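Local atomic coordinates of putative sortase (Streptococcus pneumoniae, PDB entry 2W1J), a protein that probably acts as a class C sortase, a transpeptidase that joins pilin subunits covalently during assembly of the pneumococcal pilus fibre. Residues A93-L96 with S100-I103; D134-H139 with M145-D150. All coordinates share one frame; numbering follows the deposited sequence.

In the fold
Interactions 1 and 2 belong to the same mixed, eight-stranded sheet, which closes on itself as in the sortase beta-barrel. They follow one another along the chain, interaction 1 being complete before interaction 2 begins, and their centres lie about 14 Å apart. Interaction 1 is nearer the middle of the molecule and ties strand 93-95 to the loop that leads to strand 108-113. Interaction 2 is the hairpin of strands 135-139 and 144-155; strand 135-139 also pairs with strand 65-71, closing the sheet. The two also touch: P102 and I103 pack on M145, and P102 on V138, so the loop rests directly against the hairpin.

Interaction 1 (A93-L96 with S100-I103); sequences AGHL and SLPI
The imidazole of H95 presents the edge that carries NE2 to the backbone carbonyl of S100, whose oxygen lies close to the ring plane, while L101 and P102 approach the same end of the ring obliquely. This contact inside the sortase beta-barrel joins strand 93-95 to an irregular loop that makes an inverse gamma turn centred on P102. The polar link is H95 NE2 donating to S100 O over 2.8 Å, with an angle of 152° at the hydrogen. The donor stands well above the carbonyl plane, 56° out of it, and so does not use a lone-pair direction. With its chi1 of 173°, H95 has CG opposite its own backbone N, and the ring reaches across to the loop. Histidine suits this buried place because one flat ring offers two polar atoms: ND1 is hydrogen-bonded to Y56 OH, and the two bonds together should restrain the ring's rotation.

The apolar contacts are looser. L101 starts out pointing away from the strand, yet its branch returns, bringing CD2 to 4.1 Å from H95 CE1, with the two side chains nearly perpendicular. The L101 backbone N is held by N32 OD1 from helix 18-33. S100 turns its CB away as well, and its small hydroxyl is bonded to H109 N of strand 108-113, so one residue serves the histidine through its carbonyl and the next strand through its side chain. Proline fits the centre of the turn, since its ring confines phi to a range that includes the value of this turn and it has no N-H to satisfy. I103 N closes the turn on L101 O at 2.8 Å, and P102 touches the imidazole obliquely through CD, 4.1 Å from H95 CD2.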
loop_
_atom_site.group_PDB
_atom_site.type_symbol
_atom_site.label_atom_id
_atom_site.label_comp_id
_atom_site.label_asym_id
_atom_site.label_seq_id
_atom_site.Cartn_x
_atom_site.Cartn_y
_atom_site.Cartn_z
ATOM N N ALA A 93 1.516 3.746 -6.736
ATOM C CA ALA A 93 0.589 2.885 -6.020
ATOM C C ALA A 93 -0.376 3.729 -5.195
ATOM O O ALA A 93 -0.043 4.849 -4.768
ATOM C CB ALA A 93 1.353 1.921 -5.105
ATOM N N GLY A 94 -1.565 3.190 -4.952
ATOM C CA GLY A 94 -2.565 3.860 -4.127
ATOM C C GLY A 94 -2.916 3.041 -2.903
ATOM O O GLY A 94 -3.049 1.821 -2.963
ATOM N N HIS A 95 -3.085 3.713 -1.777
ATOM C CA HIS A 95 -3.539 3.049 -0.568
ATOM C C HIS A 95 -5.057 2.882 -0.618
ATOM O O HIS A 95 -5.784 3.840 -0.902
ATOM C CB HIS A 95 -3.135 3.881 0.643
ATOM C CG HIS A 95 -3.707 3.370 1.922
ATOM N ND1 HIS A 95 -4.824 3.923 2.511
ATOM C CD2 HIS A 95 -3.337 2.327 2.704
ATOM C CE1 HIS A 95 -5.117 3.242 3.605
ATOM N NE2 HIS A 95 -4.234 2.268 3.741
ATOM N N LEU A 96 -5.534 1.673 -0.340
ATOM C CA LEU A 96 -6.959 1.385 -0.372
ATOM C C LEU A 96 -7.675 1.948 0.853
ATOM O O LEU A 96 -7.509 1.465 1.975
ATOM C CB LEU A 96 -7.196 -0.120 -0.491
ATOM C CG LEU A 96 -8.627 -0.605 -0.764
ATOM C CD1 LEU A 96 -9.192 -0.014 -2.048
ATOM C CD2 LEU A 96 -8.670 -2.122 -0.824
ATOM N N SER A 100 -5.950 -0.237 6.891
ATOM C CA SER A 100 -5.060 0.439 7.832
ATOM C C SER A 100 -4.033 1.292 7.098
ATOM O O SER A 100 -3.536 0.896 6.027
ATOM C CB SER A 100 -4.289 -0.594 8.655
ATOM O OG SER A 100 -5.139 -1.536 9.281
ATOM N N LEU A 101 -3.682 2.439 7.677
ATOM C CA LEU A 101 -2.513 3.167 7.195
ATOM C C LEU A 101 -1.259 2.322 7.373
ATOM O O LEU A 101 -1.179 1.503 8.305
ATOM C CB LEU A 101 -2.349 4.468 7.964
ATOM C CG LEU A 101 -3.505 5.459 7.830
ATOM C CD1 LEU A 101 -3.275 6.644 8.750
ATOM C CD2 LEU A 101 -3.614 5.924 6.378
ATOM N N PRO A 102 -0.273 2.510 6.481
ATOM C CA PRO A 102 0.899 1.631 6.455
ATOM C C PRO A 102 1.923 2.042 7.510
ATOM O O PRO A 102 3.013 2.536 7.196
ATOM C CB PRO A 102 1.436 1.815 5.031
ATOM C CG PRO A 102 1.038 3.224 4.677
ATOM C CD PRO A 102 -0.316 3.411 5.311
ATOM N N ILE A 103 1.562 1.791 8.766
ATOM C CA ILE A 103 2.442 2.027 9.909
ATOM C C ILE A 103 2.620 0.775 10.771
ATOM O O ILE A 103 3.311 0.810 11.784
ATOM C CB ILE A 103 1.944 3.193 10.790
ATOM C CG1 ILE A 103 0.571 2.868 11.390
ATOM C CG2 ILE A 103 1.897 4.468 9.976
ATOM C CD1 ILE A 103 0.086 3.854 12.460
#

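Interaction 2 (D134-H139 with M145-D150)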
loop_
_atom_site.group_PDB
_atom_site.type_symbol
_atom_site.label_atom_id
_atom_site.label_comp_id
_atom_site.label_asym_id
_atom_site.label_seq_id
_atom_site.Cartn_x
_atom_site.Cartn_y
_atom_site.Cartn_z
ATOM N N ASP A 134 9.229 -14.468 -0.276
ATOM C CA ASP A 134 9.820 -13.233 -0.765
ATOM C C ASP A 134 9.522 -12.083 0.191
ATOM O O ASP A 134 8.482 -12.064 0.855
ATOM C CB ASP A 134 9.332 -12.874 -2.178
ATOM C CG ASP A 134 9.883 -13.788 -3.254
ATOM O OD1 ASP A 134 10.847 -14.540 -2.984
ATOM O OD2 ASP A 134 9.342 -13.746 -4.377
ATOM N N LYS A 135 10.415 -11.097 0.219
ATOM C CA LYS A 135 10.271 -9.943 1.107
ATOM C C LYS A 135 9.882 -8.673 0.357
ATOM O O LYS A 135 10.213 -8.484 -0.819
ATOM C CB LYS A 135 11.559 -9.719 1.912
ATOM C CG LYS A 135 11.845 -10.870 2.897
ATOM C CD LYS A 135 13.091 -10.618 3.729
ATOM C CE LYS A 135 13.433 -11.826 4.588
ATOM N NZ LYS A 135 14.719 -11.632 5.304
ATOM N N PHE A 136 9.154 -7.803 1.047
ATOM C CA PHE A 136 8.952 -6.455 0.562
ATOM C C PHE A 136 9.015 -5.489 1.728
ATOM O O PHE A 136 8.929 -5.897 2.888
ATOM C CB PHE A 136 7.692 -6.303 -0.302
ATOM C CG PHE A 136 6.389 -6.583 0.406
ATOM C CD1 PHE A 136 5.704 -5.565 1.055
ATOM C CD2 PHE A 136 5.813 -7.840 0.351
ATOM C CE1 PHE A 136 4.471 -5.810 1.666
ATOM C CE2 PHE A 136 4.574 -8.091 0.957
ATOM C CZ PHE A 136 3.904 -7.072 1.607
ATOM N N TYR A 137 9.213 -4.214 1.418
ATOM C CA TYR A 137 9.525 -3.211 2.427
ATOM C C TYR A 137 8.611 -2.024 2.229
ATOM O O TYR A 137 8.472 -1.508 1.114
ATOM C CB TYR A 137 11.004 -2.800 2.346
ATOM C CG TYR A 137 11.924 -3.980 2.542
ATOM C CD1 TYR A 137 12.360 -4.348 3.810
ATOM C CD2 TYR A 137 12.298 -4.765 1.459
ATOM C CE1 TYR A 137 13.152 -5.462 3.992
ATOM C CE2 TYR A 137 13.090 -5.881 1.633
ATOM C CZ TYR A 137 13.517 -6.216 2.903
ATOM O OH TYR A 137 14.305 -7.321 3.106
ATOM N N VAL A 138 7.975 -1.602 3.309
ATOM C CA VAL A 138 7.085 -0.455 3.264
ATOM C C VAL A 138 7.781 0.679 4.005
ATOM O O VAL A 138 8.102 0.554 5.188
ATOM C CB VAL A 138 5.726 -0.784 3.915
ATOM C CG1 VAL A 138 4.821 0.457 3.935
ATOM C CG2 VAL A 138 5.052 -1.943 3.178
ATOM N N HIS A 139 8.057 1.763 3.287
ATOM C CA HIS A 139 8.743 2.930 3.830
ATOM C C HIS A 139 7.719 3.976 4.205
ATOM O O HIS A 139 6.862 4.319 3.387
ATOM C CB HIS A 139 9.656 3.549 2.768
ATOM C CG HIS A 139 10.755 2.649 2.288
ATOM N ND1 HIS A 139 12.086 2.956 2.464
ATOM C CD2 HIS A 139 10.724 1.472 1.616
ATOM C CE1 HIS A 139 12.831 2.004 1.927
ATOM N NE2 HIS A 139 12.029 1.091 1.405
ATOM N N MET A 145 9.564 -0.849 7.164
ATOM C CA MET A 145 8.972 -2.063 7.729
ATOM C C MET A 145 9.120 -3.213 6.748
ATOM O O MET A 145 8.792 -3.068 5.568
ATOM C CB MET A 145 7.488 -1.843 8.010
ATOM C CG MET A 145 7.222 -0.659 8.935
ATOM S SD MET A 145 5.476 -0.499 9.361
ATOM C CE MET A 145 4.738 -0.226 7.751
ATOM N N ALA A 146 9.554 -4.370 7.237
ATOM C CA ALA A 146 9.718 -5.549 6.405
ATOM C C ALA A 146 8.529 -6.489 6.528
ATOM O O ALA A 146 8.026 -6.743 7.629
ATOM C CB ALA A 146 11.003 -6.282 6.776
ATOM N N TYR A 147 8.136 -7.040 5.378
ATOM C CA TYR A 147 7.065 -8.024 5.280
ATOM C C TYR A 147 7.541 -9.234 4.486
ATOM O O TYR A 147 8.380 -9.097 3.585
ATOM C CB TYR A 147 5.818 -7.398 4.625
ATOM C CG TYR A 147 5.129 -6.427 5.553
ATOM C CD1 TYR A 147 5.576 -5.113 5.691
ATOM C CD2 TYR A 147 4.069 -6.853 6.355
ATOM C CE1 TYR A 147 4.965 -4.247 6.601
ATOM C CE2 TYR A 147 3.468 -6.002 7.278
ATOM C CZ TYR A 147 3.913 -4.697 7.387
ATOM O OH TYR A 147 3.332 -3.836 8.298
ATOM N N GLN A 148 6.988 -10.400 4.798
ATOM C CA GLN A 148 7.343 -11.633 4.106
ATOM C C GLN A 148 6.074 -12.269 3.548
ATOM O O GLN A 148 5.113 -12.503 4.283
ATOM C CB GLN A 148 8.050 -12.576 5.069
ATOM C CG GLN A 148 8.443 -13.910 4.462
ATOM C CD GLN A 148 9.126 -14.785 5.495
ATOM O OE1 GLN A 148 9.971 -14.319 6.254
ATOM N NE2 GLN A 148 8.735 -16.052 5.554
ATOM N N VAL A 149 6.067 -12.522 2.244
ATOM C CA VAL A 149 4.880 -13.072 1.591
ATOM C C VAL A 149 4.533 -14.423 2.196
ATOM O O VAL A 149 5.379 -15.325 2.278
ATOM C CB VAL A 149 5.108 -13.216 0.078
ATOM C CG1 VAL A 149 3.886 -13.868 -0.575
ATOM C CG2 VAL A 149 5.429 -11.859 -0.526
ATOM N N ASP A 150 3.276 -14.582 2.600
ATOM C CA ASP A 150 2.788 -15.867 3.111
ATOM C C ASP A 150 1.565 -16.435 2.400
ATOM O O ASP A 150 1.199 -17.579 2.639
ATOM C CB ASP A 150 2.541 -15.816 4.631
ATOM C CG ASP A 150 1.206 -15.163 5.001
ATOM O OD1 ASP A 150 0.712 -14.328 4.255
ATOM O OD2 ASP A 150 0.624 -15.499 6.066
#
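F136 and Y147 face each other as a hydrogen-bonded pair in an antiparallel beta hairpin, each backbone N-H meeting the other's carbonyl: F136 N to Y147 O at 3.0 Å and Y147 N to F136 O at 2.9 Å. V138 and M145 form a second such pair, with V138 N to M145 O and M145 N to V138 O both at 2.8 Å. A fifth bond, from V149 N to D134 O, is also 2.8 Å and almost straight (174°). In the non-hydrogen-bonded pairs K135-Q148 and Y137-A146 the backbone polar groups turn outward instead.

On the buried side, chi1 of 63° places F136 CG between the backbone N and the carbonyl carbon, swinging the ring toward the partner strand so that Y147 CB lies over one face, in a CH-pi contact 3.7 Å from the centroid. The two aromatic rings are nearly parallel, at 14°, but slid too far apart to overlap much. Beside them, flexible M145 bends at chi3 to bring CE 3.9 Å from V138 CG1. On the other side, A146 is small enough to admit Y137, whose CE1 lies 3.6 Å from its CB.

Y147 OH is bonded to D170 OD1, and D134 OD2 to K131 N. Backbone bonds from Y137 and H139 reach strand 65-71, those from A146 and Q148 reach strand 185-194, and F136 packs on V172 and L174 of strand 170-178.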